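Local coordinates for protein ArtJ (Geobacillus stearothermophilus, PDB 2PVU) that binds arginine, lysine and histidine as the solute-binding protein of an ABC transport system and probably delivers them to its cognate transporter, at residues A[47-52]-A[151-156]; A[52-57]-A[200-205]; A[64-69]-A[123-128]; A[194-199]-A[224-229]. All coordinates share one frame; numbering follows the deposited sequence.

Contacts 1, 3 and 4 are buried, while contact 2 is only partly so. Contacts 1 and 4 hold the two ends of the bound lysine: the first the side-chain amine, the second the alpha-amino group. Both are polar and built on acids. Contact 3 lies further from the ligand and mixes one hydroxyl-to-carboxylate bond with ring packing. Contact 2 has neither, only a carboxylate resting on apolar carbons. F52 belongs to contacts 1 and 2, and helix 197-206 to contacts 2 and 4. Contacts 1, 3 and 4 all reach the same mixed sheet. In it strand 192-196 neighbours both 150-153 and 125-134, and 125-134 also pairs with 224-231.

Contact 1 of 4, residues A[47-52]-A[151-156]. With LYS (lysine), chain E.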
# COMPACT_ATOMS: atom_id res chain seq x y z
N GLY A 47 -0.19 6.06 -11.84
CA GLY A 47 -1.05 4.88 -11.64
C GLY A 47 -1.21 4.46 -10.19
O GLY A 47 -0.35 4.73 -9.34
N THR A 48 -2.30 3.74 -9.92
CA THR A 48 -2.61 3.23 -8.58
C THR A 48 -3.55 2.04 -8.70
O THR A 48 -4.15 1.79 -9.76
CB THR A 48 -3.24 4.34 -7.69
OG1 THR A 48 -3.20 3.95 -6.30
CG2 THR A 48 -4.71 4.68 -8.10
N ASP A 49 -3.64 1.29 -7.59
CA ASP A 49 -4.58 0.14 -7.46
C ASP A 49 -5.61 0.62 -6.47
O ASP A 49 -5.39 0.45 -5.26
CB ASP A 49 -3.80 -1.09 -6.93
CG ASP A 49 -4.72 -2.20 -6.42
OD1 ASP A 49 -5.81 -2.35 -7.03
OD2 ASP A 49 -4.35 -2.89 -5.43
N ALA A 50 -6.70 1.27 -6.94
CA ALA A 50 -7.60 1.90 -5.95
C ALA A 50 -8.56 0.87 -5.37
O ALA A 50 -9.77 0.97 -5.59
CB ALA A 50 -8.39 3.05 -6.53
N ALA A 51 -8.01 -0.06 -4.59
CA ALA A 51 -8.79 -1.07 -3.86
C ALA A 51 -8.06 -1.37 -2.57
O ALA A 51 -7.79 -2.57 -2.23
CB ALA A 51 -8.96 -2.36 -4.74
N PHE A 52 -7.67 -0.31 -1.84
CA PHE A 52 -6.69 -0.44 -0.72
C PHE A 52 -6.95 0.70 0.29
O PHE A 52 -6.05 1.51 0.62
CB PHE A 52 -5.26 -0.40 -1.29
CG PHE A 52 -4.23 -1.10 -0.44
CD1 PHE A 52 -3.16 -0.38 0.09
CD2 PHE A 52 -4.33 -2.49 -0.17
CE1 PHE A 52 -2.16 -1.02 0.87
CE2 PHE A 52 -3.36 -3.14 0.61
CZ PHE A 52 -2.26 -2.40 1.13
N GLY A 151 -4.67 -16.06 2.42
CA GLY A 151 -4.94 -15.23 1.28
C GLY A 151 -4.04 -13.99 1.28
O GLY A 151 -3.82 -13.38 2.33
N VAL A 152 -3.54 -13.63 0.10
CA VAL A 152 -2.71 -12.43 -0.06
C VAL A 152 -3.04 -11.78 -1.39
O VAL A 152 -3.58 -12.43 -2.30
CB VAL A 152 -1.19 -12.76 -0.07
CG1 VAL A 152 -0.72 -13.23 1.32
CG2 VAL A 152 -0.87 -13.80 -1.18
N GLN A 153 -2.66 -10.52 -1.53
CA GLN A 153 -2.68 -9.91 -2.84
C GLN A 153 -1.41 -10.33 -3.60
O GLN A 153 -0.31 -10.40 -3.01
CB GLN A 153 -2.84 -8.39 -2.77
CG GLN A 153 -2.83 -7.74 -4.17
CD GLN A 153 -3.13 -6.25 -4.11
OE1 GLN A 153 -2.97 -5.60 -3.07
NE2 GLN A 153 -3.52 -5.69 -5.24
N ASN A 154 -1.60 -10.70 -4.86
CA ASN A 154 -0.49 -11.16 -5.71
C ASN A 154 0.67 -10.15 -5.67
O ASN A 154 0.43 -8.95 -5.73
CB ASN A 154 -0.95 -11.28 -7.16
CG ASN A 154 0.09 -11.92 -8.04
OD1 ASN A 154 0.49 -13.06 -7.79
ND2 ASN A 154 0.52 -11.21 -9.08
N ALA A 155 1.89 -10.65 -5.63
CA ALA A 155 3.07 -9.77 -5.78
C ALA A 155 3.13 -8.63 -4.77
O ALA A 155 3.45 -7.48 -5.11
CB ALA A 155 3.19 -9.26 -7.22
N THR A 156 2.87 -8.98 -3.49
CA THR A 156 2.98 -8.06 -2.38
C THR A 156 3.97 -8.58 -1.34
O THR A 156 4.38 -9.76 -1.35
CB THR A 156 1.63 -7.81 -1.66
OG1 THR A 156 1.13 -9.05 -1.15
CG2 THR A 156 0.58 -7.22 -2.63
N LYS E . 2.79 -2.57 0.90
CA LYS E . 2.63 -3.93 0.30
C LYS E . 3.52 -4.05 -0.94
O LYS E . 3.64 -5.12 -1.52
CB LYS E . 1.17 -4.17 -0.10
CG LYS E . 0.68 -3.11 -1.11
CD LYS E . -0.57 -3.61 -1.88
CE LYS E . -1.33 -2.41 -2.45
NZ LYS E . -2.47 -2.88 -3.39
OXT LYS E . 4.11 -3.05 -1.41
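D49 OD2 is gripped by two nitrogens. Q153 NE2 donates to it over 2.9 Å, with a nearly straight N-H...O angle of 171°. The oxygen lies in the amide plane of Q153, but the amide meets the carboxylate from above its plane, 45° out of it. The second nitrogen is NZ of the bound lysine, 2.8 Å from D49 OD2. NZ donates to Q153 OE1, again over 2.8 Å. One amide thus uses its oxygen for the ligand and its nitrogen for the acid. Q153 gets this far because its chain runs out extended, with CG opposite the backbone N (chi1 179°). T178 and E176 bind its two ends as well and should keep the amide from flipping. The F52 ring lies over the ligand chain, with CE of the lysine 3.5 Å above the ring centre. With an alanine here, the aliphatic part of the ligand would probably lose its cover on that side and be freer to shift. Strands 44-48 and 150-153 belong to different sheets, so the contact spans the cleft of this solute-binding fold. An acid, an amide and an aromatic face suit the long basic side chain of lysine, consistent with a protein that binds basic amino acids.

Contact 2 of 4, residues A[52-57]-A[200-205]. With LYS (lysine), chain E.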
# COMPACT_ATOMS: atom_id res chain seq x y z
N PHE A 52 -7.67 -0.31 -1.84
CA PHE A 52 -6.69 -0.44 -0.72
C PHE A 52 -6.95 0.70 0.29
O PHE A 52 -6.05 1.51 0.62
CB PHE A 52 -5.26 -0.40 -1.29
CG PHE A 52 -4.23 -1.10 -0.44
CD1 PHE A 52 -3.16 -0.38 0.09
CD2 PHE A 52 -4.33 -2.49 -0.17
CE1 PHE A 52 -2.16 -1.02 0.87
CE2 PHE A 52 -3.36 -3.14 0.61
CZ PHE A 52 -2.26 -2.40 1.13
N ALA A 53 -8.18 0.75 0.77
CA ALA A 53 -8.55 1.74 1.79
C ALA A 53 -7.68 1.50 3.03
O ALA A 53 -7.52 0.36 3.45
CB ALA A 53 -10.04 1.66 2.15
N PRO A 54 -7.19 2.58 3.68
CA PRO A 54 -7.51 3.99 3.48
C PRO A 54 -6.58 4.75 2.52
O PRO A 54 -6.71 5.97 2.38
CB PRO A 54 -7.30 4.58 4.87
CG PRO A 54 -6.12 3.81 5.40
CD PRO A 54 -6.26 2.39 4.81
N PHE A 55 -5.67 4.05 1.87
CA PHE A 55 -4.66 4.72 1.02
C PHE A 55 -5.22 5.16 -0.33
O PHE A 55 -5.03 6.32 -0.75
CB PHE A 55 -3.43 3.79 0.87
CG PHE A 55 -2.76 3.55 2.20
CD1 PHE A 55 -1.98 4.55 2.77
CD2 PHE A 55 -2.97 2.36 2.90
CE1 PHE A 55 -1.39 4.40 4.07
CE2 PHE A 55 -2.36 2.15 4.16
CZ PHE A 55 -1.59 3.20 4.76
N GLU A 56 -5.96 4.27 -0.98
CA GLU A 56 -6.66 4.64 -2.20
C GLU A 56 -7.80 3.67 -2.39
O GLU A 56 -7.63 2.47 -2.27
CB GLU A 56 -5.76 4.59 -3.42
CG GLU A 56 -4.89 3.32 -3.58
CD GLU A 56 -3.57 3.39 -2.81
OE1 GLU A 56 -2.95 4.48 -2.79
OE2 GLU A 56 -3.11 2.35 -2.26
N TYR A 57 -8.97 4.20 -2.68
CA TYR A 57 -10.14 3.35 -2.91
C TYR A 57 -11.14 4.18 -3.69
O TYR A 57 -10.88 5.36 -3.95
CB TYR A 57 -10.71 2.82 -1.58
CG TYR A 57 -11.12 3.88 -0.58
CD1 TYR A 57 -12.49 4.18 -0.39
CD2 TYR A 57 -10.17 4.54 0.22
CE1 TYR A 57 -12.89 5.12 0.55
CE2 TYR A 57 -10.56 5.48 1.18
CZ TYR A 57 -11.92 5.77 1.34
OH TYR A 57 -12.33 6.69 2.27
N ALA A 200 -5.75 -3.48 7.28
CA ALA A 200 -6.47 -4.42 8.17
C ALA A 200 -7.20 -3.70 9.30
O ALA A 200 -8.37 -3.95 9.57
CB ALA A 200 -5.51 -5.46 8.75
N ASN A 201 -6.50 -2.78 9.95
CA ASN A 201 -7.08 -2.05 11.07
C ASN A 201 -8.30 -1.25 10.69
O ASN A 201 -9.29 -1.24 11.43
CB ASN A 201 -6.03 -1.15 11.72
CG ASN A 201 -5.05 -1.92 12.60
OD1 ASN A 201 -5.39 -2.96 13.18
ND2 ASN A 201 -3.86 -1.39 12.74
N GLU A 202 -8.25 -0.59 9.53
CA GLU A 202 -9.38 0.25 9.11
C GLU A 202 -10.56 -0.63 8.66
O GLU A 202 -11.70 -0.29 8.89
CB GLU A 202 -8.98 1.24 8.01
CG GLU A 202 -10.15 1.60 7.08
CD GLU A 202 -10.19 3.05 6.63
OE1 GLU A 202 -9.96 3.93 7.50
OE2 GLU A 202 -10.49 3.30 5.44
N TYR A 203 -10.27 -1.77 8.02
CA TYR A 203 -11.33 -2.69 7.63
C TYR A 203 -12.13 -3.16 8.86
O TYR A 203 -13.36 -3.18 8.84
CB TYR A 203 -10.78 -3.90 6.85
CG TYR A 203 -11.93 -4.69 6.30
CD1 TYR A 203 -12.48 -4.34 5.09
CD2 TYR A 203 -12.54 -5.71 7.06
CE1 TYR A 203 -13.59 -5.03 4.59
CE2 TYR A 203 -13.63 -6.40 6.56
CZ TYR A 203 -14.15 -6.05 5.32
OH TYR A 203 -15.26 -6.66 4.79
N VAL A 204 -11.41 -3.53 9.91
CA VAL A 204 -12.06 -4.04 11.14
C VAL A 204 -12.84 -2.92 11.79
O VAL A 204 -13.99 -3.10 12.18
CB VAL A 204 -10.99 -4.63 12.12
CG1 VAL A 204 -11.58 -4.88 13.53
CG2 VAL A 204 -10.41 -5.91 11.53
N LYS A 205 -12.24 -1.74 11.86
CA LYS A 205 -12.88 -0.58 12.51
C LYS A 205 -14.13 -0.15 11.75
O LYS A 205 -15.14 0.25 12.34
CB LYS A 205 -11.87 0.57 12.60
CG LYS A 205 -12.38 1.74 13.41
CD LYS A 205 -11.23 2.65 13.82
CE LYS A 205 -11.77 3.95 14.44
NZ LYS A 205 -12.82 3.68 15.49
N LYS E . 2.79 -2.57 0.90
CA LYS E . 2.63 -3.93 0.30
C LYS E . 3.52 -4.05 -0.94
O LYS E . 3.64 -5.12 -1.52
CB LYS E . 1.17 -4.17 -0.10
CG LYS E . 0.68 -3.11 -1.11
CD LYS E . -0.57 -3.61 -1.88
CE LYS E . -1.33 -2.41 -2.45
NZ LYS E . -2.47 -2.88 -3.39
OXT LYS E . 4.11 -3.05 -1.41
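E202 meets A53 and P54 through van der Waals touches alone. Its OE2 lies 3.5 Å from P54 CB. The same oxygen is 3.7 Å from A53 CB. The carboxylate carbon CD joins in, 3.7 Å from P54 CB. E202 reaches the loop by a bent chain: CG stands opposite the backbone N (chi1 152°), and chi2 then turns the carboxylate.

Hydrogen bonds act within the loop instead. F52 O accepts from both F55 N and E56 N, and F52 N donates to E56 O over 2.8 Å. With two residues, F55 and E56, set against the single F52, the loop has a classic beta bulge. The peptide bond before P54 is cis.

Apolar packing backs the loop. P54 CG sits over one face of the F55 ring, 4.2 Å above its plane and toward the rim. V199, one turn before the residues of 200-205 that matter here, touches F52, P54 and F55. F261 of helix 252-261 also meets P54 and F55.

The contact brings helix 197-206 up to the loop that carries F52 of the lysine pocket. Oxygen against carbon gives little directional hold. This is consistent with an interface that could part if the cleft opened.

Contact 3 of 4, residues A[64-69]-A[123-128]. With SO4 (sulfate ion), chain C.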
# COMPACT_ATOMS: atom_id res chain seq x y z
N VAL A 64 -10.23 8.12 -3.89
CA VAL A 64 -9.98 8.90 -2.65
C VAL A 64 -8.97 8.17 -1.76
O VAL A 64 -8.71 6.98 -1.96
CB VAL A 64 -11.30 9.16 -1.86
CG1 VAL A 64 -12.27 9.97 -2.73
CG2 VAL A 64 -11.95 7.84 -1.38
N GLY A 65 -8.41 8.88 -0.78
CA GLY A 65 -7.61 8.22 0.23
C GLY A 65 -6.36 9.00 0.60
O GLY A 65 -6.09 10.12 0.06
N PHE A 66 -5.64 8.45 1.57
CA PHE A 66 -4.46 9.13 2.06
C PHE A 66 -3.41 9.37 0.95
O PHE A 66 -2.83 10.47 0.82
CB PHE A 66 -3.84 8.33 3.21
CG PHE A 66 -2.51 8.86 3.68
CD1 PHE A 66 -2.46 9.83 4.66
CD2 PHE A 66 -1.30 8.40 3.10
CE1 PHE A 66 -1.22 10.39 5.11
CE2 PHE A 66 -0.04 8.93 3.54
CZ PHE A 66 0.01 9.91 4.55
N ASP A 67 -3.15 8.33 0.16
CA ASP A 67 -2.19 8.45 -0.92
C ASP A 67 -2.69 9.47 -1.93
O ASP A 67 -1.90 10.19 -2.52
CB ASP A 67 -1.98 7.12 -1.67
CG ASP A 67 -0.98 6.20 -1.02
OD1 ASP A 67 -0.20 6.63 -0.10
OD2 ASP A 67 -0.93 5.03 -1.50
N VAL A 68 -4.00 9.51 -2.16
CA VAL A 68 -4.58 10.52 -3.08
C VAL A 68 -4.30 11.95 -2.63
O VAL A 68 -3.87 12.79 -3.43
CB VAL A 68 -6.09 10.30 -3.34
CG1 VAL A 68 -6.65 11.34 -4.34
CG2 VAL A 68 -6.32 8.85 -3.84
N ASP A 69 -4.57 12.25 -1.36
CA ASP A 69 -4.41 13.60 -0.84
C ASP A 69 -2.93 13.95 -0.79
O ASP A 69 -2.54 15.08 -1.05
CB ASP A 69 -5.00 13.76 0.55
CG ASP A 69 -6.52 13.70 0.56
OD1 ASP A 69 -7.14 13.79 -0.52
OD2 ASP A 69 -7.08 13.57 1.68
N PRO A 123 10.98 7.77 1.81
CA PRO A 123 9.75 7.15 2.38
C PRO A 123 8.74 8.16 2.85
O PRO A 123 9.10 9.25 3.30
CB PRO A 123 10.26 6.35 3.57
CG PRO A 123 11.70 6.62 3.73
CD PRO A 123 12.20 7.45 2.58
N TYR A 124 7.47 7.82 2.75
CA TYR A 124 6.44 8.72 3.26
C TYR A 124 5.51 8.07 4.27
O TYR A 124 4.55 8.70 4.71
CB TYR A 124 5.62 9.32 2.07
CG TYR A 124 4.67 8.32 1.37
CD1 TYR A 124 3.43 7.97 1.91
CD2 TYR A 124 5.05 7.74 0.16
CE1 TYR A 124 2.55 7.03 1.27
CE2 TYR A 124 4.21 6.78 -0.50
CZ TYR A 124 2.98 6.45 0.04
OH TYR A 124 2.17 5.54 -0.62
N PHE A 125 5.74 6.82 4.63
CA PHE A 125 4.83 6.13 5.61
C PHE A 125 5.58 4.93 6.13
O PHE A 125 6.41 4.38 5.42
CB PHE A 125 3.57 5.64 4.85
CG PHE A 125 2.35 5.56 5.72
CD1 PHE A 125 1.57 6.70 5.94
CD2 PHE A 125 1.98 4.36 6.33
CE1 PHE A 125 0.41 6.63 6.77
CE2 PHE A 125 0.82 4.27 7.15
CZ PHE A 125 0.05 5.43 7.36
N GLU A 126 5.30 4.51 7.38
CA GLU A 126 5.87 3.25 7.88
C GLU A 126 4.73 2.32 8.22
O GLU A 126 3.67 2.74 8.76
CB GLU A 126 6.79 3.43 9.10
CG GLU A 126 7.56 2.12 9.46
CD GLU A 126 8.43 2.21 10.73
OE1 GLU A 126 8.44 3.26 11.39
OE2 GLU A 126 9.12 1.21 11.06
N ALA A 127 4.93 1.05 7.88
CA ALA A 127 3.88 0.04 8.01
C ALA A 127 4.47 -1.32 8.38
O ALA A 127 5.68 -1.48 8.45
CB ALA A 127 3.11 -0.06 6.65
N THR A 128 3.58 -2.31 8.59
CA THR A 128 4.04 -3.67 8.77
C THR A 128 2.90 -4.58 8.29
O THR A 128 1.75 -4.17 8.25
CB THR A 128 4.37 -3.97 10.27
OG1 THR A 128 4.81 -5.32 10.39
CG2 THR A 128 3.14 -3.77 11.16
S SO4 C . 3.68 7.28 10.39
O1 SO4 C . 2.35 7.68 9.94
O2 SO4 C . 3.70 5.80 10.13
O3 SO4 C . 3.76 7.66 11.83
O4 SO4 C . 4.69 8.02 9.57
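The Y124 side chain comes in nearly perpendicular to that of D67, and the phenol reaches the acid with its hydroxyl. Y124 OH donates to D67 OD1 over 2.7 Å. The carboxylate and ring planes are 75° apart, and the hydroxyl comes from above the carboxylate plane, not within it. Y124 CG sits between the backbone N and the carbonyl carbon (chi1 71°), which swings the ring toward the start of helix 66-78. The other oxygen, D67 OD2, takes a bond from G107 N, a residue of the lysine pocket. E56 lies close to D67 as well, so the two acids may share a proton.

The F66 and Y124 side chains run alongside each other, pointing opposite ways. Y124 CE1 stands at the edge of the F66 ring, near its plane, 3.9 Å from F66 CE2. F125 approaches F66 differently. Its edge points at the F66 face in a T-shaped pair, with centroids 5.2 Å apart and planes at 65°. Its closest atom is CD1, 3.7 Å from F66 CE2. A sulfate ion, probably from the crystallisation liquor, lies over one face of F125 and takes a weak bond from E126 N.

A phenylalanine in place of Y124 would lack the hydroxyl, and D67 OD1 would probably be left without this donor.

G65 is the N-cap of helix 66-78, so D67 belongs to its first turn. F66 also packs on I256 and W260 of helix 252-261. Y124 and F125, in turn, bond through their backbones to Y226, in the neighbouring strand 224-231.

Contact 4 of 4, residues A[194-199]-A[224-229]; sequences ITDNAV and EYYGMI. With LYS (lysine), chain E.
Y226 OH donates to D196 OD2 over only 2.5 Å, a very short bond and the tight point of this contact. The hydroxyl uses the anti lone pair of OD2, the one pointing away from OD1. The two side chains come from opposite directions. OD2 lies at the edge of the Y226 ring, near its plane, and the carboxylate is turned 34° from that ring. D196 CG stands opposite its carbonyl carbon (chi1 -68°), which brings the acid toward the ligand. The alpha-amino N of the bound lysine donates to the same OD2 over 2.8 Å. The tyrosine is thus a second grip on the acid that holds the ligand. Q129 binds D196 OD1 and also E224 OE2. It bridges two acids whose nearer oxygens, D196 OD2 and E224 OE1, are 4.8 Å apart. The alpha-ammonium group of the ligand would probably also ease their repulsion.

D196 ends strand 192-196 and takes the N-cap position of helix 197-206, though its side chain caps nothing. Strands 192-196 and 224-231 do not pair directly. Both run antiparallel to strand 125-134 in the mixed sheet of this family 3 binding-protein fold.

Away from the carboxylate the tyrosine hydroxyl has a looser partner, a water that links it to the start of helix 197-206. The water donates to Y226 OH over 2.9 Å and to N197 OD1. It accepts from A198 N over 3.0 Å, in the first turn of the helix. N197 OD1 takes a further bond from T128 N.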
# COMPACT_ATOMS: atom_id res chain seq x y z
N ILE A 194 -2.85 -12.03 5.00
CA ILE A 194 -1.72 -11.20 5.46
C ILE A 194 -1.75 -9.96 4.59
O ILE A 194 -1.70 -10.04 3.35
CB ILE A 194 -0.37 -11.92 5.39
CG1 ILE A 194 -0.38 -13.15 6.32
CG2 ILE A 194 0.78 -10.96 5.79
CD1 ILE A 194 0.87 -14.05 6.19
N THR A 195 -1.89 -8.82 5.25
CA THR A 195 -1.91 -7.52 4.56
C THR A 195 -1.36 -6.41 5.45
O THR A 195 -0.94 -6.68 6.56
CB THR A 195 -3.32 -7.17 4.01
OG1 THR A 195 -3.22 -6.07 3.08
CG2 THR A 195 -4.29 -6.84 5.16
N ASP A 196 -1.43 -5.16 4.97
CA ASP A 196 -0.77 -4.04 5.66
C ASP A 196 -1.59 -3.61 6.86
O ASP A 196 -2.83 -3.63 6.81
CB ASP A 196 -0.59 -2.87 4.69
CG ASP A 196 0.43 -3.15 3.58
OD1 ASP A 196 0.52 -4.30 3.14
OD2 ASP A 196 1.14 -2.23 3.12
N ASN A 197 -0.88 -3.18 7.91
CA ASN A 197 -1.51 -2.87 9.19
C ASN A 197 -2.66 -1.85 9.08
O ASN A 197 -3.69 -2.08 9.70
CB ASN A 197 -0.50 -2.42 10.26
CG ASN A 197 0.19 -1.12 9.90
OD1 ASN A 197 0.88 -1.04 8.89
ND2 ASN A 197 -0.01 -0.10 10.71
N ALA A 198 -2.47 -0.74 8.35
CA ALA A 198 -3.54 0.31 8.37
C ALA A 198 -4.75 -0.15 7.59
O ALA A 198 -5.88 0.24 7.89
CB ALA A 198 -2.99 1.66 7.81
N VAL A 199 -4.51 -1.00 6.59
CA VAL A 199 -5.59 -1.56 5.78
C VAL A 199 -6.42 -2.55 6.61
O VAL A 199 -7.65 -2.45 6.67
CB VAL A 199 -5.06 -2.22 4.50
CG1 VAL A 199 -6.19 -2.95 3.78
CG2 VAL A 199 -4.44 -1.13 3.60
N GLU A 224 8.26 -1.80 7.36
CA GLU A 224 8.19 -1.51 5.92
C GLU A 224 7.98 -0.03 5.75
O GLU A 224 7.28 0.59 6.57
CB GLU A 224 6.97 -2.25 5.28
CG GLU A 224 7.20 -3.76 5.22
CD GLU A 224 6.09 -4.54 4.51
OE1 GLU A 224 5.54 -4.11 3.46
OE2 GLU A 224 5.73 -5.60 5.05
N TYR A 225 8.55 0.56 4.67
CA TYR A 225 8.33 2.00 4.41
C TYR A 225 7.73 2.16 3.04
O TYR A 225 8.24 1.55 2.13
CB TYR A 225 9.68 2.72 4.48
CG TYR A 225 10.24 2.66 5.89
CD1 TYR A 225 9.95 3.67 6.79
CD2 TYR A 225 11.02 1.57 6.31
CE1 TYR A 225 10.46 3.63 8.11
CE2 TYR A 225 11.53 1.51 7.61
CZ TYR A 225 11.22 2.55 8.51
OH TYR A 225 11.72 2.52 9.78
N TYR A 226 6.67 2.98 2.88
CA TYR A 226 6.10 3.17 1.55
C TYR A 226 6.85 4.28 0.82
O TYR A 226 7.33 5.23 1.47
CB TYR A 226 4.64 3.64 1.63
CG TYR A 226 3.70 2.68 2.25
CD1 TYR A 226 4.03 1.31 2.40
CD2 TYR A 226 2.45 3.11 2.62
CE1 TYR A 226 3.11 0.42 2.98
CE2 TYR A 226 1.50 2.23 3.16
CZ TYR A 226 1.85 0.93 3.37
OH TYR A 226 0.87 0.12 3.93
N GLY A 227 7.01 4.11 -0.49
CA GLY A 227 7.58 5.17 -1.36
C GLY A 227 6.67 5.34 -2.58
O GLY A 227 5.94 4.41 -2.97
N MET A 228 6.69 6.54 -3.17
CA MET A 228 6.15 6.73 -4.52
C MET A 228 7.14 6.01 -5.43
O MET A 228 8.29 5.86 -5.06
CB MET A 228 6.02 8.22 -4.81
CG MET A 228 4.76 8.79 -4.13
SD MET A 228 4.80 10.57 -4.04
CE MET A 228 5.79 10.87 -2.59
N ILE A 229 6.70 5.51 -6.58
CA ILE A 229 7.56 4.67 -7.43
C ILE A 229 7.63 5.23 -8.85
O ILE A 229 6.71 5.92 -9.30
CB ILE A 229 7.02 3.23 -7.43
CG1 ILE A 229 8.01 2.26 -8.11
CG2 ILE A 229 5.66 3.16 -8.17
CD1 ILE A 229 7.61 0.81 -7.96
N LYS E . 2.79 -2.57 0.90
CA LYS E . 2.63 -3.93 0.30
C LYS E . 3.52 -4.05 -0.94
O LYS E . 3.64 -5.12 -1.52
CB LYS E . 1.17 -4.17 -0.10
CG LYS E . 0.68 -3.11 -1.11
CD LYS E . -0.57 -3.61 -1.88
CE LYS E . -1.33 -2.41 -2.45
NZ LYS E . -2.47 -2.88 -3.39
OXT LYS E . 4.11 -3.05 -1.41
O HOH W 1 -0.31 0.31 6.56